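Local coordinates for catechol 1,2-dioxygenase (Burkholderia ambifaria, PDB 5VXT) that catalyses the iron(III)-dependent intradiol cleavage of catechol by dioxygen, opening the aromatic ring between its two hydroxyl-bearing carbons to give cis,cis-muconate, at the catechol site. Coordinates in Å, arbitrary orientation; residue numbers count along the deposited sequence, not the author numbering.

The catechol site. Residues 87, 90, 119, 121-123, 178, 214, 235, 238, 240, 254, 268. With CAQ (catechol), chain B; FE (Fe (III) ion), chain C.
Catechol, the substrate, lies wholly buried in the active site of this intradiol dioxygenase, although it is poorly ordered. Catechol O3, one phenolic oxygen, binds FE at 2.0 Å; catechol O4 stays 3.0 Å from FE, too long for a firm bond, though the disorder leaves that distance uncertain. Tyr178 OH, His238 NE2 and His240 NE2 form with O3 a near-tetrahedral arrangement, to which unseen waters may add. A tyrosine phenol and imidazoles suit Fe(III), because a hard, probably ionised oxygen would stabilise the ferric state. The ring edge of His240 points at both iron and O4, in its own plane.

Arg235 shows how one chain does two jobs. From CB, CG lies anti to the carbonyl carbon, beside the backbone N (chi1 -59°), and bends at chi2 and chi3 carry the chain across the substrate. Arg235 CD sits over one face of the catechol ring, 3.7 Å from its centroid, in a CH-pi contact. Beyond NE and CZ, Arg235 NH1 donates to catechol O4 at 2.7 Å, a bent bond tilted from the guanidinium plane. NH1 also gives a nearly straight bond to Gln254 OE1, in plane and on a carbonyl lone pair, while lying above the centre of the His238 ring. The guanidinium's positive charge may favour an ionised O4. Gln254 suits its second-shell place because an amide accepts and donates: Gln254 NE2 binds Ile119 O at 2.8 Å, fixing the guanidinium's partner.

On Arg235's side, Tyr214 sets its ring face, steeply inclined to the catechol, over C2. It is the family's second, axial tyrosine, which leaves the metal when substrate binds; here Tyr214 OH is swung 8.0 Å from FE. On the opposite face, Pro122 CD lies 3.6 Å from the catechol ring centroid, a rigid apolar floor. Around the far rim, Leu87 CD1, Ala90 CB and Ile119 CD1 offer carbon.

The histidines come from strand 238-244, Gln254 from strand 251-256; helix 85-91 closes the hydrocarbon end, between beta-rich catalytic and helical N-terminal parts.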
loop_
_atom_site.group_PDB
_atom_site.type_symbol
_atom_site.label_atom_id
_atom_site.label_comp_id
_atom_site.label_asym_id
_atom_site.label_seq_id
_atom_site.Cartn_x
_atom_site.Cartn_y
_atom_site.Cartn_z
ATOM N N LEU A 87 -8.296 -5.652 -4.823
ATOM C CA LEU A 87 -9.690 -5.239 -4.744
ATOM C C LEU A 87 -9.814 -3.727 -4.841
ATOM O O LEU A 87 -10.707 -3.213 -5.524
ATOM C CB LEU A 87 -10.288 -5.756 -3.435
ATOM C CG LEU A 87 -11.801 -5.685 -3.268
ATOM C CD1 LEU A 87 -12.483 -6.533 -4.319
ATOM C CD2 LEU A 87 -12.174 -6.158 -1.880
ATOM N N ALA A 90 -9.314 -2.491 -8.356
ATOM C CA ALA A 90 -10.545 -2.515 -9.140
ATOM C C ALA A 90 -11.477 -1.394 -8.710
ATOM O O ALA A 90 -12.043 -0.693 -9.554
ATOM C CB ALA A 90 -11.235 -3.875 -9.009
ATOM N N ILE A 119 -12.503 -6.406 -17.109
ATOM C CA ILE A 119 -11.499 -6.691 -16.090
ATOM C C ILE A 119 -11.559 -8.150 -15.651
ATOM O O ILE A 119 -12.622 -8.784 -15.640
ATOM C CB ILE A 119 -11.657 -5.751 -14.882
ATOM C CG1 ILE A 119 -12.930 -6.074 -14.095
ATOM C CG2 ILE A 119 -11.587 -4.282 -15.339
ATOM C CD1 ILE A 119 -13.031 -5.331 -12.749
ATOM N N GLY A 121 -10.586 -8.973 -12.503
ATOM C CA GLY A 121 -10.907 -9.001 -11.096
ATOM C C GLY A 121 -9.930 -9.906 -10.368
ATOM O O GLY A 121 -9.116 -10.606 -10.983
ATOM N N PRO A 122 -9.989 -9.912 -9.039
ATOM C CA PRO A 122 -8.962 -10.595 -8.238
ATOM C C PRO A 122 -9.284 -12.028 -7.824
ATOM O O PRO A 122 -8.552 -12.576 -6.996
ATOM C CB PRO A 122 -8.891 -9.692 -6.997
ATOM C CG PRO A 122 -10.336 -9.294 -6.789
ATOM C CD PRO A 122 -10.942 -9.160 -8.197
ATOM N N LEU A 123 -10.324 -12.677 -8.373
ATOM C CA LEU A 123 -10.817 -13.925 -7.789
ATOM C C LEU A 123 -10.694 -15.132 -8.722
ATOM O O LEU A 123 -11.354 -16.151 -8.494
ATOM C CB LEU A 123 -12.270 -13.758 -7.327
ATOM C CG LEU A 123 -12.504 -12.574 -6.376
ATOM C CD1 LEU A 123 -13.957 -12.473 -5.964
ATOM C CD2 LEU A 123 -11.596 -12.655 -5.158
ATOM N N TYR A 178 -17.439 -16.381 -3.839
ATOM C CA TYR A 178 -16.696 -17.271 -4.721
ATOM C C TYR A 178 -16.014 -18.373 -3.929
ATOM O O TYR A 178 -15.530 -18.150 -2.818
ATOM C CB TYR A 178 -15.609 -16.512 -5.479
ATOM C CG TYR A 178 -16.103 -15.553 -6.521
ATOM C CD1 TYR A 178 -16.759 -14.382 -6.162
ATOM C CD2 TYR A 178 -15.890 -15.811 -7.871
ATOM C CE1 TYR A 178 -17.199 -13.499 -7.112
ATOM C CE2 TYR A 178 -16.327 -14.937 -8.836
ATOM C CZ TYR A 178 -16.986 -13.783 -8.448
ATOM O OH TYR A 178 -17.425 -12.910 -9.392
ATOM N N TYR A 214 -21.717 -9.170 -6.311
ATOM C CA TYR A 214 -20.663 -9.201 -5.305
ATOM C C TYR A 214 -20.646 -7.908 -4.485
ATOM O O TYR A 214 -20.995 -6.834 -4.974
ATOM C CB TYR A 214 -19.309 -9.421 -6.000
ATOM C CG TYR A 214 -18.073 -9.296 -5.133
ATOM C CD1 TYR A 214 -17.492 -10.420 -4.556
ATOM C CD2 TYR A 214 -17.474 -8.057 -4.910
ATOM C CE1 TYR A 214 -16.353 -10.312 -3.757
ATOM C CE2 TYR A 214 -16.342 -7.938 -4.100
ATOM C CZ TYR A 214 -15.790 -9.071 -3.535
ATOM O OH TYR A 214 -14.673 -8.965 -2.740
ATOM N N ARG A 235 -20.979 -4.927 -7.019
ATOM C CA ARG A 235 -21.004 -5.250 -8.435
ATOM C C ARG A 235 -22.342 -5.891 -8.803
ATOM O O ARG A 235 -22.938 -6.612 -7.996
ATOM C CB ARG A 235 -19.875 -6.219 -8.827
ATOM C CG ARG A 235 -18.433 -5.745 -8.554
ATOM C CD ARG A 235 -17.469 -6.319 -9.610
ATOM N NE ARG A 235 -17.903 -5.867 -10.923
ATOM C CZ ARG A 235 -17.899 -6.597 -12.036
ATOM N NH1 ARG A 235 -17.442 -7.844 -12.027
ATOM N NH2 ARG A 235 -18.363 -6.067 -13.162
ATOM N N HIS A 238 -22.659 -11.255 -12.319
ATOM C CA HIS A 238 -21.843 -11.394 -13.523
ATOM C C HIS A 238 -21.137 -12.744 -13.532
ATOM O O HIS A 238 -21.135 -13.486 -12.548
ATOM C CB HIS A 238 -20.802 -10.279 -13.611
ATOM C CG HIS A 238 -19.885 -10.266 -12.429
ATOM N ND1 HIS A 238 -20.255 -9.731 -11.217
ATOM C CD2 HIS A 238 -18.647 -10.785 -12.251
ATOM C CE1 HIS A 238 -19.272 -9.893 -10.349
ATOM N NE2 HIS A 238 -18.282 -10.526 -10.954
ATOM N N HIS A 240 -17.365 -14.487 -15.154
ATOM C CA HIS A 240 -16.047 -14.233 -15.720
ATOM C C HIS A 240 -15.671 -15.302 -16.738
ATOM O O HIS A 240 -16.035 -16.471 -16.586
ATOM C CB HIS A 240 -14.969 -14.263 -14.641
ATOM C CG HIS A 240 -15.085 -13.186 -13.608
ATOM N ND1 HIS A 240 -14.346 -12.023 -13.670
ATOM C CD2 HIS A 240 -15.787 -13.126 -12.451
ATOM C CE1 HIS A 240 -14.608 -11.277 -12.611
ATOM N NE2 HIS A 240 -15.480 -11.923 -11.857
ATOM N N GLN A 254 -16.185 -10.776 -19.349
ATOM C CA GLN A 254 -17.278 -11.145 -18.465
ATOM C C GLN A 254 -18.574 -10.880 -19.205
ATOM O O GLN A 254 -18.588 -10.197 -20.226
ATOM C CB GLN A 254 -17.318 -10.298 -17.179
ATOM C CG GLN A 254 -16.057 -10.278 -16.322
ATOM C CD GLN A 254 -16.260 -9.397 -15.095
ATOM O OE1 GLN A 254 -17.381 -9.273 -14.614
ATOM N NE2 GLN A 254 -15.187 -8.762 -14.600
ATOM N N ALA A 268 -16.581 -1.355 -9.767
ATOM C CA ALA A 268 -15.333 -1.640 -10.460
ATOM C C ALA A 268 -15.355 -1.233 -11.939
ATOM O O ALA A 268 -14.395 -1.520 -12.665
ATOM C CB ALA A 268 -14.977 -3.120 -10.311
HETATM C C1 CAQ B . -13.949 -7.544 -7.171
HETATM C C2 CAQ B . -14.577 -8.781 -7.303
HETATM C C3 CAQ B . -14.971 -9.213 -8.562
HETATM O O3 CAQ B . -15.581 -10.410 -8.752
HETATM C C4 CAQ B . -14.721 -8.354 -9.732
HETATM O O4 CAQ B . -15.118 -8.791 -10.952
HETATM C C5 CAQ B . -14.087 -7.130 -9.558
HETATM C C6 CAQ B . -13.708 -6.730 -8.279
HETATM FE FE FE C . -16.482 -11.392 -10.178
#